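Local atomic coordinates of NikO protein (Streptomyces tendae, PDB entry 4FQD), a protein that is an enolpyruvyl transferase essential in nikkomycin biosynthesis, probably transferring the enolpyruvyl group of phosphoenolpyruvate to UDP-N-acetylglucosamine or a related acceptor. Residues G203-L217 with E241-L253. The protein carries 4 engineered substitutions. Numbering follows the deposited sequence.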
loop_
_atom_site.group_PDB
_atom_site.type_symbol
_atom_site.label_atom_id
_atom_site.label_comp_id
_atom_site.label_asym_id
_atom_site.label_seq_id
_atom_site.Cartn_x
_atom_site.Cartn_y
_atom_site.Cartn_z
ATOM N N GLY A 203 -2.292 -25.931 -21.510
ATOM C CA GLY A 203 -2.030 -25.457 -22.856
ATOM C C GLY A 203 -1.018 -26.310 -23.595
ATOM O O GLY A 203 -1.093 -26.458 -24.814
ATOM N N ALA A 204 -0.073 -26.878 -22.853
ATOM C CA ALA A 204 0.990 -27.682 -23.448
ATOM C C ALA A 204 0.529 -29.099 -23.780
ATOM O O ALA A 204 1.041 -29.724 -24.709
ATOM C CB ALA A 204 2.205 -27.716 -22.533
ATOM N N VAL A 205 -0.438 -29.602 -23.018
ATOM C CA VAL A 205 -0.946 -30.954 -23.227
ATOM C C VAL A 205 -2.222 -30.951 -24.062
ATOM O O VAL A 205 -2.946 -31.946 -24.112
ATOM C CB VAL A 205 -1.218 -31.671 -21.890
ATOM C CG1 VAL A 205 0.080 -31.871 -21.121
ATOM C CG2 VAL A 205 -2.223 -30.887 -21.059
ATOM N N THR A 206 -2.488 -29.827 -24.719
ATOM C CA THR A 206 -3.680 -29.678 -25.544
ATOM C C THR A 206 -3.306 -29.404 -26.998
ATOM O O THR A 206 -2.382 -28.642 -27.274
ATOM C CB THR A 206 -4.568 -28.529 -25.024
ATOM O OG1 THR A 206 -4.990 -28.818 -23.685
ATOM C CG2 THR A 206 -5.794 -28.339 -25.906
ATOM N N HIS A 207 -4.021 -30.034 -27.924
ATOM C CA HIS A 207 -3.843 -29.760 -29.344
ATOM C C HIS A 207 -4.531 -28.454 -29.721
ATOM O O HIS A 207 -5.757 -28.360 -29.685
ATOM C CB HIS A 207 -4.413 -30.904 -30.184
ATOM C CG HIS A 207 -3.714 -32.208 -29.977
ATOM N ND1 HIS A 207 -4.220 -33.409 -30.434
ATOM C CD2 HIS A 207 -2.545 -32.510 -29.365
ATOM C CE1 HIS A 207 -3.398 -34.384 -30.115
ATOM N NE2 HIS A 207 -2.367 -33.866 -29.461
ATOM N N GLY A 208 -3.742 -27.449 -30.081
ATOM C CA GLY A 208 -4.296 -26.168 -30.481
ATOM C C GLY A 208 -3.573 -24.989 -29.862
ATOM O O GLY A 208 -2.693 -25.158 -29.018
ATOM N N THR A 209 -3.951 -23.787 -30.284
ATOM C CA THR A 209 -3.310 -22.569 -29.804
ATOM C C THR A 209 -4.027 -21.985 -28.591
ATOM O O THR A 209 -5.187 -21.584 -28.675
ATOM C CB THR A 209 -3.237 -21.501 -30.910
ATOM O OG1 THR A 209 -2.387 -21.963 -31.967
ATOM C CG2 THR A 209 -2.683 -20.200 -30.356
ATOM N N THR A 210 -3.325 -21.942 -27.465
ATOM C CA THR A 210 -3.860 -21.356 -26.245
ATOM C C THR A 210 -3.174 -20.021 -25.970
ATOM O O THR A 210 -1.948 -19.924 -26.006
ATOM C CB THR A 210 -3.672 -22.298 -25.037
ATOM O OG1 THR A 210 -4.440 -23.492 -25.237
ATOM C CG2 THR A 210 -4.122 -21.626 -23.751
ATOM N N THR A 211 -3.972 -18.992 -25.704
ATOM C CA THR A 211 -3.438 -17.659 -25.460
ATOM C C THR A 211 -3.790 -17.164 -24.062
ATOM O O THR A 211 -4.965 -17.039 -23.715
ATOM C CB THR A 211 -3.954 -16.650 -26.502
ATOM O OG1 THR A 211 -3.663 -17.133 -27.820
ATOM C CG2 THR A 211 -3.292 -15.294 -26.304
ATOM N N LEU A 212 -2.766 -16.880 -23.265
ATOM C CA LEU A 212 -2.967 -16.420 -21.896
ATOM C C LEU A 212 -2.671 -14.931 -21.767
ATOM O O LEU A 212 -1.698 -14.429 -22.329
ATOM C CB LEU A 212 -2.096 -17.221 -20.927
ATOM C CG LEU A 212 -2.195 -18.741 -21.050
ATOM C CD1 LEU A 212 -1.399 -19.427 -19.948
ATOM C CD2 LEU A 212 -3.647 -19.195 -21.037
ATOM N N GLN A 213 -3.513 -14.229 -21.018
ATOM C CA GLN A 213 -3.390 -12.783 -20.886
ATOM C C GLN A 213 -3.085 -12.362 -19.453
ATOM O O GLN A 213 -3.678 -12.882 -18.512
ATOM C CB GLN A 213 -4.673 -12.106 -21.357
ATOM C CG GLN A 213 -4.427 -10.802 -22.055
ATOM C CD GLN A 213 -3.717 -10.991 -23.379
ATOM O OE1 GLN A 213 -2.866 -10.187 -23.755
ATOM N NE2 GLN A 213 -4.077 -12.049 -24.100
ATOM N N HIS A 214 -2.170 -11.405 -19.307
ATOM C CA HIS A 214 -1.741 -10.908 -17.998
ATOM C C HIS A 214 -1.305 -12.027 -17.052
ATOM O O HIS A 214 -1.938 -12.249 -16.020
ATOM C CB HIS A 214 -2.849 -10.080 -17.341
ATOM C CG HIS A 214 -3.377 -8.976 -18.204
ATOM N ND1 HIS A 214 -4.602 -9.040 -18.828
ATOM C CD2 HIS A 214 -2.841 -7.779 -18.544
ATOM C CE1 HIS A 214 -4.802 -7.931 -19.516
ATOM N NE2 HIS A 214 -3.749 -7.149 -19.363
ATOM N N PRO A 215 -0.217 -12.730 -17.396
ATOM C CA PRO A 215 0.201 -13.891 -16.605
ATOM C C PRO A 215 0.995 -13.518 -15.356
ATOM O O PRO A 215 1.502 -12.401 -15.243
ATOM C CB PRO A 215 1.098 -14.653 -17.578
ATOM C CG PRO A 215 1.719 -13.579 -18.403
ATOM C CD PRO A 215 0.680 -12.494 -18.541
ATOM N N TYR A 216 1.085 -14.462 -14.424
ATOM C CA TYR A 216 1.938 -14.330 -13.250
ATOM C C TYR A 216 3.383 -14.307 -13.740
ATOM O O TYR A 216 3.725 -15.018 -14.685
ATOM C CB TYR A 216 1.696 -15.514 -12.316
ATOM C CG TYR A 216 2.302 -15.383 -10.938
ATOM C CD1 TYR A 216 1.786 -14.486 -10.010
ATOM C CD2 TYR A 216 3.372 -16.180 -10.554
ATOM C CE1 TYR A 216 2.332 -14.376 -8.744
ATOM C CE2 TYR A 216 3.921 -16.079 -9.292
ATOM C CZ TYR A 216 3.400 -15.176 -8.393
ATOM O OH TYR A 216 3.951 -15.075 -7.137
ATOM N N LEU A 217 4.229 -13.497 -13.109
ATOM C CA LEU A 217 5.542 -13.193 -13.681
ATOM C C LEU A 217 6.758 -13.632 -12.862
ATOM O O LEU A 217 7.893 -13.471 -13.309
ATOM C CB LEU A 217 5.642 -11.697 -13.986
ATOM C CG LEU A 217 4.634 -11.169 -15.008
ATOM C CD1 LEU A 217 4.696 -9.653 -15.086
ATOM C CD2 LEU A 217 4.883 -11.795 -16.375
ATOM N N GLU A 241 2.120 -8.700 -22.164
ATOM C CA GLU A 241 1.077 -9.331 -21.366
ATOM C C GLU A 241 0.385 -10.461 -22.119
ATOM O O GLU A 241 -0.710 -10.882 -21.748
ATOM C CB GLU A 241 0.039 -8.290 -20.931
ATOM C CG GLU A 241 0.609 -7.121 -20.138
ATOM C CD GLU A 241 1.078 -7.522 -18.751
ATOM O OE1 GLU A 241 0.773 -8.654 -18.320
ATOM O OE2 GLU A 241 1.751 -6.703 -18.089
ATOM N N THR A 242 1.024 -10.955 -23.174
ATOM C CA THR A 242 0.422 -11.996 -24.000
ATOM C C THR A 242 1.340 -13.199 -24.191
ATOM O O THR A 242 2.406 -13.090 -24.794
ATOM C CB THR A 242 0.017 -11.459 -25.385
ATOM O OG1 THR A 242 -0.919 -10.385 -25.228
ATOM C CG2 THR A 242 -0.616 -12.563 -26.219
ATOM N N TRP A 243 0.911 -14.346 -23.674
ATOM C CA TRP A 243 1.644 -15.592 -23.850
ATOM C C TRP A 243 0.846 -16.556 -24.717
ATOM O O TRP A 243 -0.327 -16.822 -24.448
ATOM C CB TRP A 243 1.958 -16.236 -22.499
ATOM C CG TRP A 243 2.978 -15.488 -21.698
ATOM C CD1 TRP A 243 3.575 -14.306 -22.030
ATOM C CD2 TRP A 243 3.527 -15.871 -20.436
ATOM N NE1 TRP A 243 4.459 -13.929 -21.051
ATOM C CE2 TRP A 243 4.448 -14.879 -20.053
ATOM C CE3 TRP A 243 3.329 -16.963 -19.580
ATOM C CZ2 TRP A 243 5.169 -14.934 -18.866
ATOM C CZ3 TRP A 243 4.044 -17.021 -18.398
ATOM C CH2 TRP A 243 4.953 -16.013 -18.052
ATOM N N VAL A 244 1.486 -17.074 -25.759
ATOM C CA VAL A 244 0.825 -17.976 -26.693
ATOM C C VAL A 244 1.459 -19.363 -26.664
ATOM O O VAL A 244 2.656 -19.513 -26.909
ATOM C CB VAL A 244 0.875 -17.426 -28.133
ATOM C CG1 VAL A 244 0.265 -18.423 -29.105
ATOM C CG2 VAL A 244 0.161 -16.086 -28.216
ATOM N N ILE A 245 0.651 -20.373 -26.361
ATOM C CA ILE A 245 1.128 -21.749 -26.339
ATOM C C ILE A 245 0.586 -22.537 -27.525
ATOM O O ILE A 245 -0.590 -22.902 -27.553
ATOM C CB ILE A 245 0.721 -22.483 -25.044
ATOM C CG1 ILE A 245 1.140 -21.683 -23.809
ATOM C CG2 ILE A 245 1.318 -23.885 -25.017
ATOM C CD1 ILE A 245 0.003 -20.925 -23.160
ATOM N N HIS A 246 1.445 -22.793 -28.503
ATOM C CA HIS A 246 1.067 -23.626 -29.635
ATOM C C HIS A 246 1.173 -25.090 -29.229
ATOM O O HIS A 246 2.158 -25.764 -29.530
ATOM C CB HIS A 246 1.955 -23.329 -30.842
ATOM C CG HIS A 246 1.951 -21.890 -31.249
ATOM N ND1 HIS A 246 0.879 -21.299 -31.884
ATOM C CD2 HIS A 246 2.885 -20.920 -31.109
ATOM C CE1 HIS A 246 1.155 -20.029 -32.118
ATOM N NE2 HIS A 246 2.365 -19.772 -31.659
ATOM N N GLY A 247 0.148 -25.571 -28.534
ATOM C CA GLY A 247 0.158 -26.911 -27.978
ATOM C C GLY A 247 0.067 -28.014 -29.014
ATOM O O GLY A 247 -0.749 -27.957 -29.933
ATOM N N ARG A 248 0.911 -29.026 -28.852
ATOM C CA ARG A 248 0.925 -30.174 -29.749
ATOM C C ARG A 248 0.733 -31.472 -28.972
ATOM O O ARG A 248 1.138 -32.544 -29.420
ATOM C CB ARG A 248 2.229 -30.212 -30.545
ATOM C CG ARG A 248 2.122 -29.612 -31.934
ATOM C CD ARG A 248 3.438 -28.996 -32.390
ATOM N NE ARG A 248 4.594 -29.818 -32.044
ATOM C CZ ARG A 248 5.523 -29.467 -31.160
ATOM N NH1 ARG A 248 5.439 -28.303 -30.530
ATOM N NH2 ARG A 248 6.540 -30.280 -30.909
ATOM N N GLY A 249 0.112 -31.363 -27.802
ATOM C CA GLY A 249 -0.176 -32.521 -26.976
ATOM C C GLY A 249 1.022 -33.012 -26.191
ATOM O O GLY A 249 2.131 -32.507 -26.362
ATOM N N PRO A 250 0.802 -34.007 -25.319
ATOM C CA PRO A 250 1.855 -34.602 -24.489
ATOM C C PRO A 250 2.904 -35.325 -25.328
ATOM O O PRO A 250 4.024 -35.532 -24.862
ATOM C CB PRO A 250 1.092 -35.616 -23.626
ATOM C CG PRO A 250 -0.333 -35.177 -23.676
ATOM C CD PRO A 250 -0.519 -34.590 -25.034
ATOM N N GLU A 251 2.540 -35.702 -26.550
ATOM C CA GLU A 251 3.452 -36.425 -27.431
ATOM C C GLU A 251 4.572 -35.533 -27.962
ATOM O O GLU A 251 5.553 -36.024 -28.519
ATOM C CB GLU A 251 2.691 -37.072 -28.596
ATOM C CG GLU A 251 1.952 -36.093 -29.501
ATOM C CD GLU A 251 0.543 -35.791 -29.020
ATOM O OE1 GLU A 251 0.214 -36.145 -27.869
ATOM O OE2 GLU A 251 -0.238 -35.206 -29.800
ATOM N N SER A 252 4.422 -34.224 -27.787
ATOM C CA SER A 252 5.427 -33.270 -28.242
ATOM C C SER A 252 6.465 -32.994 -27.160
ATOM O O SER A 252 7.482 -32.348 -27.412
ATOM C CB SER A 252 4.765 -31.962 -28.673
ATOM O OG SER A 252 4.070 -31.362 -27.594
ATOM N N LEU A 253 6.201 -33.486 -25.953
ATOM C CA LEU A 253 7.096 -33.272 -24.823
ATOM C C LEU A 253 7.937 -34.518 -24.562
ATOM O O LEU A 253 7.638 -35.305 -23.664
ATOM C CB LEU A 253 6.286 -32.908 -23.578
ATOM C CG LEU A 253 5.258 -31.794 -23.787
ATOM C CD1 LEU A 253 4.400 -31.602 -22.547
ATOM C CD2 LEU A 253 5.945 -30.493 -24.173
HETATM O O HOH W 1 2.834 -28.845 -26.590
#
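Antiparallel strands 209-213 and 242-248 form the central pair of a four-stranded mixed sheet, T210 opposite I245 and L212 opposite W243 as hydrogen-bonded pairs. I245 N reaches T210 O at 2.7 Å, almost straight down the carbonyl, and G208 with G247 continues the ladder. On the sheet face turned to helices 192-204 and 219-231, I245 bends inward: its CD1 lies 3.7 Å from L212 CG, while CG2, anti to the backbone N, turns to G203 O at the end of helix 192-204. Both L212 and I245 pack on L200 of that helix. W243, on the same face, takes P215 CG over the centre of its six-membered ring in a CH-pi contact, 3.6 Å from the centroid and 17° off the normal; the F237 ring also stacks on the indole. These strands and helices contribute to the inverse alpha/beta barrel of the EPSP synthase/MurA family, whose helices lie inside and sheets outside. The outer face carries T209, T211, V244 and H246; T209 CG2 meets V244 CG1 at 3.7 Å, and V244 CG1 also lies above one face of the H246 ring, whose NE2 is bonded to E236. At one end, H207 NE2 donates to the syn side of E251 OE2 in a short, bent bond, the carboxylate oxygen tilted from the imidazole plane and the two planes nearly perpendicular at 87°. The G247 CA lies against the C-terminal end of helix 192-204, 3.4 Å from G203 O, where there is no room for a side chain. A water there donates to A204 O and S252 OG and accepts from R248 N. At the other end, H214 N donates to E241 O (2.9 Å); the E241 carboxylate salt-bridges R337, and H214 ND1 bonds D176.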